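Local coordinates for membrane-fusion protein (Streptococcus pneumoniae, PDB 5XU0), which probably serves as the membrane-fusion (adaptor) subunit of a MacAB-like efflux pump, probably forming part of its channel, at residues Leu188-Phe199 against Trp209-Ser217. The protein carries 2 engineered substitutions. Sequence-based numbering, arbitrary orientation.
Sequences LANLSVGQEVSF and WTGKLSYIS
The antiparallel hairpin of strands 196-201 and 207-216, part of the closed six-stranded beta barrel of this membrane-fusion protein, brings Phe199 beside Trp209 at one end and Gly194 beside Leu213 at the other. Phe199 and Trp209 form a hydrogen-bonded pair, with Trp209 N 2.9 Å from Phe199 O and Phe199 N donating in return to Trp209 O. The Phe199 CG lies between its backbone N and carbonyl carbon (chi1 63°), which swings the ring across to the neighbouring strand. There Trp209 CB sits over one ring face in a CH-pi contact, 3.7 Å from the Phe199 ring centroid. The indole continues past the rim, nearly parallel to the phenyl ring but slid aside, so that the two rings barely overlap. Gly211, two residues further on, has no side chain to set against Phe199 CE1, which approaches Thr210 O, and Gly211 O accepts from Val197 N at 2.8 Å. On the other sheet face, the extended Glu196 side chain reaches diagonally to Thr210, placing OE1 3.0 Å from Thr210 OG1; Thr246 is a further, weak partner of that hydroxyl.

Beyond the regular pairing, a type II turn from Ser192 to Gln195 folds against Leu213. Leu213 N points almost straight at Gln195 O (173° at the hydrogen), while Leu213 O receives Gly194 N. Gln195 OE1 braces the turn by accepting from Ser192 N at 2.7 Å. Leu213 CD1 meets Leu191 CD1 at 3.5 Å, their side chains crossing nearly at right angles, and Ile216 CG2 packs on Leu188 CD2 of helix 185-190.

Strand 239-246 borders the hairpin along 207-216, where Ser214 and Tyr215 form a classic beta bulge opposite Thr242; strand 257-262 flanks 196-201, its Val262 packing on Leu191 and Val197.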
loop_
_atom_site.group_PDB
_atom_site.type_symbol
_atom_site.label_atom_id
_atom_site.label_comp_id
_atom_site.label_asym_id
_atom_site.label_seq_id
_atom_site.Cartn_x
_atom_site.Cartn_y
_atom_site.Cartn_z
ATOM N N LEU B 188 -18.861 31.804 -22.629
ATOM C CA LEU B 188 -19.861 31.555 -21.594
ATOM C C LEU B 188 -21.017 32.544 -21.666
ATOM O O LEU B 188 -22.163 32.180 -21.378
ATOM C CB LEU B 188 -19.210 31.614 -20.214
ATOM C CG LEU B 188 -19.022 30.298 -19.460
ATOM C CD1 LEU B 188 -18.436 30.561 -18.084
ATOM C CD2 LEU B 188 -20.338 29.553 -19.347
ATOM N N ALA B 189 -20.742 33.795 -22.039
ATOM C CA ALA B 189 -21.778 34.816 -22.104
ATOM C C ALA B 189 -22.562 34.796 -23.408
ATOM O O ALA B 189 -23.628 35.416 -23.478
ATOM C CB ALA B 189 -21.163 36.203 -21.904
ATOM N N ASN B 190 -22.064 34.113 -24.439
ATOM C CA ASN B 190 -22.746 34.064 -25.724
ATOM C C ASN B 190 -23.634 32.838 -25.887
ATOM O O ASN B 190 -24.475 32.813 -26.793
ATOM C CB ASN B 190 -21.722 34.083 -26.867
ATOM C CG ASN B 190 -20.996 35.406 -26.985
ATOM O OD1 ASN B 190 -21.593 36.470 -26.823
ATOM N ND2 ASN B 190 -19.697 35.346 -27.269
ATOM N N LEU B 191 -23.471 31.829 -25.035
ATOM C CA LEU B 191 -24.002 30.495 -25.269
ATOM C C LEU B 191 -24.948 30.082 -24.147
ATOM O O LEU B 191 -24.659 30.304 -22.967
ATOM C CB LEU B 191 -22.862 29.473 -25.384
ATOM C CG LEU B 191 -22.098 29.296 -26.701
ATOM C CD1 LEU B 191 -22.968 28.563 -27.689
ATOM C CD2 LEU B 191 -21.596 30.598 -27.305
ATOM N N SER B 192 -26.075 29.478 -24.520
ATOM C CA SER B 192 -27.015 28.906 -23.565
ATOM C C SER B 192 -27.291 27.456 -23.937
ATOM O O SER B 192 -27.197 27.071 -25.106
ATOM C CB SER B 192 -28.337 29.690 -23.518
ATOM O OG SER B 192 -28.108 31.086 -23.440
ATOM N N VAL B 193 -27.629 26.647 -22.932
ATOM C CA VAL B 193 -27.951 25.248 -23.189
ATOM C C VAL B 193 -29.253 25.170 -23.976
ATOM O O VAL B 193 -30.247 25.829 -23.638
ATOM C CB VAL B 193 -28.029 24.457 -21.875
ATOM C CG1 VAL B 193 -29.027 25.089 -20.909
ATOM C CG2 VAL B 193 -28.388 23.002 -22.153
ATOM N N GLY B 194 -29.247 24.383 -25.049
ATOM C CA GLY B 194 -30.396 24.223 -25.921
ATOM C C GLY B 194 -30.175 24.678 -27.349
ATOM O O GLY B 194 -30.902 24.232 -28.247
ATOM N N GLN B 195 -29.190 25.544 -27.594
ATOM C CA GLN B 195 -28.985 26.099 -28.926
ATOM C C GLN B 195 -28.548 25.021 -29.911
ATOM O O GLN B 195 -27.737 24.150 -29.587
ATOM C CB GLN B 195 -27.944 27.215 -28.877
ATOM C CG GLN B 195 -28.218 28.268 -27.817
ATOM C CD GLN B 195 -27.282 29.455 -27.913
ATOM O OE1 GLN B 195 -27.050 30.158 -26.927
ATOM N NE2 GLN B 195 -26.740 29.690 -29.103
ATOM N N GLU B 196 -29.088 25.091 -31.126
ATOM C CA GLU B 196 -28.760 24.104 -32.142
ATOM C C GLU B 196 -27.359 24.352 -32.693
ATOM O O GLU B 196 -26.823 25.461 -32.630
ATOM C CB GLU B 196 -29.786 24.124 -33.274
ATOM C CG GLU B 196 -29.950 22.775 -33.962
ATOM C CD GLU B 196 -30.426 22.894 -35.397
ATOM O OE1 GLU B 196 -30.009 22.061 -36.230
ATOM O OE2 GLU B 196 -31.219 23.813 -35.695
ATOM N N VAL B 197 -26.767 23.293 -33.241
ATOM C CA VAL B 197 -25.368 23.297 -33.649
ATOM C C VAL B 197 -25.220 22.487 -34.930
ATOM O O VAL B 197 -25.835 21.427 -35.081
ATOM C CB VAL B 197 -24.459 22.724 -32.537
ATOM C CG1 VAL B 197 -23.112 22.290 -33.102
ATOM C CG2 VAL B 197 -24.275 23.732 -31.410
ATOM N N SER B 198 -24.408 22.993 -35.853
ATOM C CA SER B 198 -23.960 22.245 -37.017
ATOM C C SER B 198 -22.459 22.009 -36.912
ATOM O O SER B 198 -21.733 22.820 -36.329
ATOM C CB SER B 198 -24.282 22.997 -38.311
ATOM O OG SER B 198 -23.545 22.467 -39.399
ATOM N N PHE B 199 -21.989 20.892 -37.467
ATOM C CA PHE B 199 -20.555 20.624 -37.437
ATOM C C PHE B 199 -20.171 19.665 -38.555
ATOM O O PHE B 199 -21.004 18.920 -39.079
ATOM C CB PHE B 199 -20.103 20.089 -36.068
ATOM C CG PHE B 199 -20.701 18.759 -35.685
ATOM C CD1 PHE B 199 -21.873 18.694 -34.946
ATOM C CD2 PHE B 199 -20.070 17.574 -36.031
ATOM C CE1 PHE B 199 -22.413 17.474 -34.580
ATOM C CE2 PHE B 199 -20.607 16.351 -35.669
ATOM C CZ PHE B 199 -21.778 16.301 -34.940
ATOM N N TRP B 209 -23.242 17.318 -40.126
ATOM C CA TRP B 209 -24.050 16.813 -39.022
ATOM C C TRP B 209 -24.708 17.962 -38.272
ATOM O O TRP B 209 -24.382 19.137 -38.463
ATOM C CB TRP B 209 -23.220 15.987 -38.031
ATOM C CG TRP B 209 -22.714 14.696 -38.569
ATOM C CD1 TRP B 209 -23.342 13.487 -38.528
ATOM C CD2 TRP B 209 -21.458 14.476 -39.216
ATOM N NE1 TRP B 209 -22.556 12.526 -39.118
ATOM C CE2 TRP B 209 -21.394 13.110 -39.549
ATOM C CE3 TRP B 209 -20.383 15.305 -39.553
ATOM C CZ2 TRP B 209 -20.296 12.553 -40.203
ATOM C CZ3 TRP B 209 -19.295 14.751 -40.201
ATOM C CH2 TRP B 209 -19.261 13.388 -40.519
ATOM N N THR B 210 -25.637 17.596 -37.393
ATOM C CA THR B 210 -26.331 18.529 -36.522
ATOM C C THR B 210 -26.263 18.014 -35.089
ATOM O O THR B 210 -25.868 16.873 -34.833
ATOM C CB THR B 210 -27.790 18.722 -36.961
ATOM O OG1 THR B 210 -28.504 19.448 -35.952
ATOM C CG2 THR B 210 -28.462 17.378 -37.193
ATOM N N GLY B 211 -26.648 18.871 -34.150
ATOM C CA GLY B 211 -26.596 18.520 -32.741
ATOM C C GLY B 211 -27.121 19.660 -31.897
ATOM O O GLY B 211 -27.477 20.728 -32.406
ATOM N N LYS B 212 -27.158 19.421 -30.584
ATOM C CA LYS B 212 -27.730 20.364 -29.630
ATOM C C LYS B 212 -26.825 20.525 -28.415
ATOM O O LYS B 212 -26.307 19.542 -27.882
ATOM C CB LYS B 212 -29.120 19.914 -29.148
ATOM C CG LYS B 212 -30.210 19.774 -30.210
ATOM C CD LYS B 212 -31.459 19.141 -29.584
ATOM C CE LYS B 212 -32.068 18.042 -30.447
ATOM N NZ LYS B 212 -32.887 17.091 -29.643
ATOM N N LEU B 213 -26.674 21.769 -27.960
ATOM C CA LEU B 213 -25.918 22.072 -26.746
ATOM C C LEU B 213 -26.666 21.530 -25.534
ATOM O O LEU B 213 -27.760 22.004 -25.209
ATOM C CB LEU B 213 -25.710 23.579 -26.623
ATOM C CG LEU B 213 -24.303 24.168 -26.714
ATOM C CD1 LEU B 213 -24.355 25.636 -26.354
ATOM C CD2 LEU B 213 -23.334 23.446 -25.797
ATOM N N SER B 214 -26.079 20.546 -24.849
ATOM C CA SER B 214 -26.746 19.918 -23.718
ATOM C C SER B 214 -26.094 20.186 -22.371
ATOM O O SER B 214 -26.788 20.106 -21.352
ATOM C CB SER B 214 -26.839 18.399 -23.924
ATOM O OG SER B 214 -25.603 17.769 -23.640
ATOM N N TYR B 215 -24.796 20.494 -22.320
ATOM C CA TYR B 215 -24.196 20.766 -21.018
ATOM C C TYR B 215 -23.096 21.814 -21.131
ATOM O O TYR B 215 -22.159 21.660 -21.924
ATOM C CB TYR B 215 -23.661 19.474 -20.390
ATOM C CG TYR B 215 -22.687 19.668 -19.249
ATOM C CD1 TYR B 215 -21.370 19.248 -19.365
ATOM C CD2 TYR B 215 -23.084 20.261 -18.054
ATOM C CE1 TYR B 215 -20.471 19.413 -18.329
ATOM C CE2 TYR B 215 -22.188 20.432 -17.007
ATOM C CZ TYR B 215 -20.882 20.005 -17.154
ATOM O OH TYR B 215 -19.980 20.167 -16.125
ATOM N N ILE B 216 -23.225 22.871 -20.326
ATOM C CA ILE B 216 -22.257 23.960 -20.227
ATOM C C ILE B 216 -21.879 24.105 -18.758
ATOM O O ILE B 216 -22.744 24.386 -17.919
ATOM C CB ILE B 216 -22.819 25.288 -20.764
ATOM C CG1 ILE B 216 -22.980 25.238 -22.284
ATOM C CG2 ILE B 216 -21.927 26.449 -20.353
ATOM C CD1 ILE B 216 -23.850 26.351 -22.828
ATOM N N SER B 217 -20.596 23.934 -18.450
ATOM C CA SER B 217 -20.150 23.878 -17.063
ATOM C C SER B 217 -19.935 25.277 -16.499
ATOM O O SER B 217 -19.166 26.072 -17.053
ATOM C CB SER B 217 -18.866 23.064 -16.944
ATOM O OG SER B 217 -18.451 22.977 -15.590
#